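Local coordinates for nicotinamide-nucleotide adenylyltransferase NadR family / Ribosylnicotinamide kinase (PDB 6GYE), which binds nicotinamide riboside and probably phosphorylates it, as a ribosylnicotinamide kinase joined to a nicotinamide-nucleotide adenylyltransferase module in NAD+ synthesis, at residues 210-215 / 233-238; 294-299 / 339-344. One frame throughout, in Å; residues are numbered along the deposited sequence. Where two conformers were deposited one is given.

Contact 1 (210-215 / 233-238); sequences EEYARE and ARMITG. With SO4 (sulfate ion), chain F.
The phenol ring of Y212 lies flat against bare helix backbone: G238 CA sits 3.6 Å from the centroid of the Y212 ring, only 5° off its normal, a CH-pi contact made by a residue without a side chain. A CB on this glycine would run into Y212 CE2. Y212 CG stands anti to its backbone N (chi1 177°), and the ring beyond it lies on helix 229-247. There CE2 of Y212 comes 3.5 Å from R234 O, a carbonyl already engaged by G238 N, and CD2 of Y212 meets the CA and CG of M235. Next to it, A213 CB packs on M235 SD at 3.7 Å. An alanine in place of Y212 would probably leave the backbone of G238 and the CG of M235 without their aromatic cover and open a gap between the helices. Q239 accepts from Y212 N and donates to E210 O, tying the start of helix 212-220 and the loop before it to helix 229-247. R214 NH2 forms a salt bridge with E211 OE2 (3.3 Å) and weak hydrogen bonds to a sulfate, probably from the crystallisation liquor, that the amides of S190 to K193 also hold. The helices thus meet through the ring on backbone and A213 on sulfur, without a hydrogen bond between the two segments, while E211 is likely to steady the guanidinium that reaches the sulfate.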
loop_
_atom_site.group_PDB
_atom_site.type_symbol
_atom_site.label_atom_id
_atom_site.label_comp_id
_atom_site.label_asym_id
_atom_site.label_seq_id
_atom_site.Cartn_x
_atom_site.Cartn_y
_atom_site.Cartn_z
ATOM N N GLU A 210 -10.880 5.423 -14.483
ATOM C CA GLU A 210 -11.618 6.359 -15.321
ATOM C C GLU A 210 -12.068 7.532 -14.467
ATOM O O GLU A 210 -12.013 7.493 -13.233
ATOM C CB GLU A 210 -12.849 5.701 -15.967
ATOM C CG GLU A 210 -12.595 4.508 -16.888
ATOM C CD GLU A 210 -11.988 4.882 -18.242
ATOM O OE1 GLU A 210 -11.732 6.081 -18.496
ATOM O OE2 GLU A 210 -11.768 3.961 -19.062
ATOM N N GLU A 211 -12.491 8.599 -15.135
ATOM C CA GLU A 211 -13.019 9.760 -14.425
ATOM C C GLU A 211 -14.437 9.435 -13.958
ATOM O O GLU A 211 -15.356 9.305 -14.773
ATOM C CB GLU A 211 -12.994 11.010 -15.303
ATOM C CG GLU A 211 -13.363 12.266 -14.500
ATOM C CD GLU A 211 -13.414 13.537 -15.335
ATOM O OE1 GLU A 211 -12.971 14.610 -14.845
ATOM O OE2 GLU A 211 -13.923 13.465 -16.470
ATOM N N TYR A 212 -14.627 9.319 -12.644
ATOM C CA TYR A 212 -15.916 8.864 -12.137
ATOM C C TYR A 212 -17.027 9.842 -12.511
ATOM O O TYR A 212 -18.156 9.426 -12.806
ATOM C CB TYR A 212 -15.833 8.663 -10.613
ATOM C CG TYR A 212 -17.150 8.252 -9.972
ATOM C CD1 TYR A 212 -17.586 6.934 -10.033
ATOM C CD2 TYR A 212 -17.981 9.188 -9.346
ATOM C CE1 TYR A 212 -18.796 6.544 -9.474
ATOM C CE2 TYR A 212 -19.203 8.802 -8.774
ATOM C CZ TYR A 212 -19.605 7.474 -8.849
ATOM O OH TYR A 212 -20.806 7.053 -8.308
ATOM N N ALA A 213 -16.718 11.144 -12.525
ATOM C CA ALA A 213 -17.729 12.156 -12.823
ATOM C C ALA A 213 -18.421 11.890 -14.152
ATOM O O ALA A 213 -19.638 12.065 -14.272
ATOM C CB ALA A 213 -17.105 13.558 -12.811
ATOM N N ARG A 214 -17.666 11.461 -15.158
ATOM C CA ARG A 214 -18.276 11.124 -16.435
ATOM C C ARG A 214 -19.229 9.943 -16.296
ATOM O O ARG A 214 -20.337 9.971 -16.833
ATOM C CB ARG A 214 -17.200 10.837 -17.474
ATOM C CG ARG A 214 -17.726 10.357 -18.816
ATOM C CD ARG A 214 -16.593 10.380 -19.799
ATOM N NE ARG A 214 -15.781 11.577 -19.570
ATOM C CZ ARG A 214 -14.547 11.762 -20.031
ATOM N NH1 ARG A 214 -13.951 10.817 -20.750
ATOM N NH2 ARG A 214 -13.911 12.896 -19.763
ATOM N N GLU A 215 -18.808 8.882 -15.605
ATOM C CA GLU A 215 -19.717 7.756 -15.402
ATOM C C GLU A 215 -20.974 8.213 -14.674
ATOM O O GLU A 215 -22.099 7.893 -15.077
ATOM C CB GLU A 215 -19.035 6.630 -14.613
ATOM C CG GLU A 215 -19.936 5.393 -14.461
ATOM C CD GLU A 215 -19.722 4.603 -13.174
ATOM O OE1 GLU A 215 -18.577 4.181 -12.905
ATOM O OE2 GLU A 215 -20.714 4.395 -12.438
ATOM N N ALA A 233 -20.553 15.166 -3.286
ATOM C CA ALA A 233 -20.191 14.206 -2.255
ATOM C C ALA A 233 -20.063 12.814 -2.847
ATOM O O ALA A 233 -19.081 12.105 -2.588
ATOM C CB ALA A 233 -21.222 14.217 -1.134
ATOM N N ARG A 234 -21.042 12.408 -3.660
ATOM C CA ARG A 234 -20.978 11.085 -4.272
ATOM C C ARG A 234 -19.814 10.968 -5.249
ATOM O O ARG A 234 -19.245 9.879 -5.400
ATOM C CB ARG A 234 -22.307 10.754 -4.958
ATOM C CG ARG A 234 -23.319 10.118 -4.003
ATOM C CD ARG A 234 -24.697 10.016 -4.619
ATOM N NE ARG A 234 -25.686 9.587 -3.634
ATOM C CZ ARG A 234 -26.225 8.374 -3.589
ATOM N NH1 ARG A 234 -25.883 7.462 -4.493
ATOM N NH2 ARG A 234 -27.118 8.081 -2.645
ATOM N N MET A 235 -19.429 12.069 -5.903
ATOM C CA MET A 235 -18.252 12.026 -6.762
ATOM C C MET A 235 -16.963 11.910 -5.957
ATOM O O MET A 235 -16.001 11.292 -6.422
ATOM C CB MET A 235 -18.221 13.252 -7.674
ATOM C CG MET A 235 -19.201 13.119 -8.817
ATOM S SD MET A 235 -19.301 14.513 -9.935
ATOM C CE MET A 235 -19.090 15.842 -8.790
ATOM N N ILE A 236 -16.920 12.462 -4.746
ATOM C CA ILE A 236 -15.724 12.299 -3.926
ATOM C C ILE A 236 -15.503 10.825 -3.608
ATOM O O ILE A 236 -14.458 10.250 -3.939
ATOM C CB ILE A 236 -15.815 13.148 -2.647
ATOM C CG1 ILE A 236 -15.818 14.632 -3.008
ATOM C CG2 ILE A 236 -14.657 12.827 -1.713
ATOM C CD1 ILE A 236 -16.378 15.521 -1.943
ATOM N N THR A 237 -16.500 10.173 -3.001
ATOM C CA THR A 237 -16.292 8.777 -2.629
ATOM C C THR A 237 -16.229 7.876 -3.859
ATOM O O THR A 237 -15.492 6.880 -3.861
ATOM C CB THR A 237 -17.385 8.312 -1.664
ATOM O OG1 THR A 237 -18.608 8.235 -2.363
ATOM C CG2 THR A 237 -17.563 9.321 -0.551
ATOM N N GLY A 238 -16.953 8.235 -4.923
ATOM C CA GLY A 238 -16.939 7.428 -6.131
ATOM C C GLY A 238 -15.580 7.395 -6.816
ATOM O O GLY A 238 -15.108 6.331 -7.233
HETATM S S SO4 F . -10.876 14.852 -21.068
HETATM O O1 SO4 F . -10.810 14.730 -22.528
HETATM O O2 SO4 F . -12.198 15.283 -20.633
HETATM O O3 SO4 F . -10.645 13.573 -20.411
HETATM O O4 SO4 F . -9.880 15.843 -20.686
#

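Contact 2 (294-299 / 339-344); sequences MDLILV and KVVILD
K339 runs fully extended beyond CG, with chi2, chi3 and chi4 all near 180°; this straight chain passes the carbonyl of D295 and reaches M294. Its ammonium nitrogen, NZ, donates to M294 O at 2.7 Å, approaching nearly along the C=O axis. L296 has CG anti to its backbone N (chi1 169°), and chi2 near 65° turns CD1 toward the neighbouring chain, where L296 CD1 lies 3.9 Å from V341 CG2 and also touches K339 O. From here the backbones pair in parallel. I297 N donates to K339 O and I297 O accepts from V341 N; V299 N then bonds V341 O, and L343 N bonds V299 O at 2.8 Å. The first of these donors is tilted from the carbonyl plane of K339. Strand 340-342 is the outermost strand of the four-stranded parallel sheet of the P-loop NTPase-type domain, probably the kinase part, and strand 296-300 separates it from strand 181-187, which leads into the probable Walker A loop. Side chains alternate between the two faces. On one, V299 CG2 meets V340 CG1 at 3.8 Å, I297 CB and CG2 lie against V340 CG2, and L331 of helix 320-333 covers V299 and V340. On the other, L298 and V341 point the same way side by side, with CD2 of L298 4.1 Å from V341 CB, and H361 of helix 358-370 packs on V341. L343 forms the centre of an inverse gamma turn just past the strand, and its CD1 folds back to 4.1 Å from L298 CB.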
loop_
_atom_site.group_PDB
_atom_site.type_symbol
_atom_site.label_atom_id
_atom_site.label_comp_id
_atom_site.label_asym_id
_atom_site.label_seq_id
_atom_site.Cartn_x
_atom_site.Cartn_y
_atom_site.Cartn_z
ATOM N N MET A 294 0.166 10.001 -3.645
ATOM C CA MET A 294 0.552 10.298 -5.018
ATOM C C MET A 294 2.058 10.474 -5.113
ATOM O O MET A 294 2.665 11.164 -4.287
ATOM C CB MET A 294 -0.169 11.545 -5.529
ATOM C CG MET A 294 -1.663 11.295 -5.696
ATOM S SD MET A 294 -2.591 12.764 -6.114
ATOM C CE MET A 294 -2.511 13.680 -4.582
ATOM N N ASP A 295 2.658 9.848 -6.121
ATOM C CA ASP A 295 4.084 10.009 -6.357
ATOM C C ASP A 295 4.365 11.030 -7.437
ATOM O O ASP A 295 5.385 11.718 -7.380
ATOM C CB ASP A 295 4.727 8.667 -6.750
ATOM C CG ASP A 295 4.588 7.618 -5.666
ATOM O OD1 ASP A 295 5.331 7.680 -4.663
ATOM O OD2 ASP A 295 3.711 6.737 -5.796
ATOM N N LEU A 296 3.453 11.170 -8.390
ATOM C CA LEU A 296 3.631 12.074 -9.514
ATOM C C LEU A 296 2.260 12.598 -9.894
ATOM O O LEU A 296 1.325 11.807 -10.025
ATOM C CB LEU A 296 4.270 11.358 -10.708
ATOM C CG LEU A 296 4.238 12.178 -11.997
ATOM C CD1 LEU A 296 5.096 13.440 -11.820
ATOM C CD2 LEU A 296 4.687 11.357 -13.207
ATOM N N ILE A 297 2.149 13.915 -10.061
ATOM C CA ILE A 297 0.913 14.581 -10.442
ATOM C C ILE A 297 1.148 15.289 -11.774
ATOM O O ILE A 297 1.923 16.252 -11.849
ATOM C CB ILE A 297 0.453 15.568 -9.360
ATOM C CG1 ILE A 297 0.131 14.812 -8.065
ATOM C CG2 ILE A 297 -0.767 16.370 -9.830
ATOM C CD1 ILE A 297 0.061 15.718 -6.822
ATOM N N LEU A 298 0.477 14.826 -12.818
ATOM C CA LEU A 298 0.575 15.411 -14.150
ATOM C C LEU A 298 -0.584 16.379 -14.366
ATOM O O LEU A 298 -1.747 15.970 -14.335
ATOM C CB LEU A 298 0.545 14.317 -15.221
ATOM C CG LEU A 298 1.760 13.391 -15.199
ATOM C CD1 LEU A 298 1.570 12.218 -16.114
ATOM C CD2 LEU A 298 3.013 14.146 -15.585
ATOM N N VAL A 299 -0.272 17.651 -14.605
ATOM C CA VAL A 299 -1.287 18.680 -14.789
ATOM C C VAL A 299 -1.310 19.061 -16.261
ATOM O O VAL A 299 -0.277 19.447 -16.817
ATOM C CB VAL A 299 -1.012 19.911 -13.911
ATOM C CG1 VAL A 299 -1.979 21.033 -14.248
ATOM C CG2 VAL A 299 -1.110 19.538 -12.433
ATOM N N LYS A 339 5.714 17.348 -6.474
ATOM C CA LYS A 339 5.297 16.210 -7.278
ATOM C C LYS A 339 4.592 16.618 -8.565
ATOM O O LYS A 339 4.190 15.742 -9.338
ATOM C CB LYS A 339 4.372 15.311 -6.446
ATOM C CG LYS A 339 5.057 14.718 -5.214
ATOM C CD LYS A 339 4.041 14.023 -4.319
ATOM C CE LYS A 339 4.720 13.324 -3.144
ATOM N NZ LYS A 339 3.677 12.723 -2.267
ATOM N N VAL A 340 4.438 17.915 -8.824
ATOM C CA VAL A 340 3.644 18.388 -9.953
ATOM C C VAL A 340 4.547 18.635 -11.157
ATOM O O VAL A 340 5.541 19.359 -11.068
ATOM C CB VAL A 340 2.878 19.670 -9.592
ATOM C CG1 VAL A 340 2.234 20.247 -10.834
ATOM C CG2 VAL A 340 1.814 19.407 -8.539
ATOM N N VAL A 341 4.180 18.049 -12.288
ATOM C CA VAL A 341 4.767 18.354 -13.582
ATOM C C VAL A 341 3.650 18.885 -14.467
ATOM O O VAL A 341 2.611 18.232 -14.624
ATOM C CB VAL A 341 5.426 17.117 -14.213
ATOM C CG1 VAL A 341 5.860 17.419 -15.642
ATOM C CG2 VAL A 341 6.605 16.640 -13.345
ATOM N N ILE A 342 3.852 20.071 -15.028
ATOM C CA ILE A 342 2.868 20.723 -15.876
ATOM C C ILE A 342 3.193 20.405 -17.330
ATOM O O ILE A 342 4.326 20.625 -17.784
ATOM C CB ILE A 342 2.865 22.236 -15.628
ATOM C CG1 ILE A 342 2.515 22.498 -14.170
ATOM C CG2 ILE A 342 1.893 22.919 -16.571
ATOM C CD1 ILE A 342 2.303 23.942 -13.862
ATOM N N LEU A 343 2.211 19.877 -18.063
ATOM C CA LEU A 343 2.431 19.440 -19.446
ATOM C C LEU A 343 2.119 20.577 -20.422
ATOM O O LEU A 343 1.148 20.562 -21.176
ATOM C CB LEU A 343 1.602 18.200 -19.734
ATOM C CG LEU A 343 1.907 17.019 -18.808
ATOM C CD1 LEU A 343 0.888 15.923 -19.009
ATOM C CD2 LEU A 343 3.322 16.499 -19.076
ATOM N N ASP A 344 3.026 21.549 -20.446
ATOM C CA ASP A 344 2.871 22.743 -21.277
ATOM C C ASP A 344 3.744 22.647 -22.531
ATOM O O ASP A 344 4.776 23.302 -22.675
ATOM C CB ASP A 344 3.188 23.990 -20.453
ATOM C CG ASP A 344 4.563 23.925 -19.798
ATOM O OD1 ASP A 344 5.286 22.911 -19.982
ATOM O OD2 ASP A 344 4.909 24.881 -19.074
#

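Both contacts belong to the P-loop NTPase-type domain, probably the kinase part, with centres 21 Å apart and nearest atoms about 11 Å apart, and they do not touch. Contact 1 joins two helices, whereas contact 2 adds the edge strand to the parallel sheet. The two stand at different distances from nicotinamide riboside: the side chain of M294 in contact 2 is about 4 Å from the ligand, and G238 of contact 1 about 10 Å from it, on the helix that also supplies the pocket residues Y240, N243 and S244. The probable Walker A loop relates them too, since R214 of contact 1 shares its sulfate and V299 of contact 2 lies near it without touching.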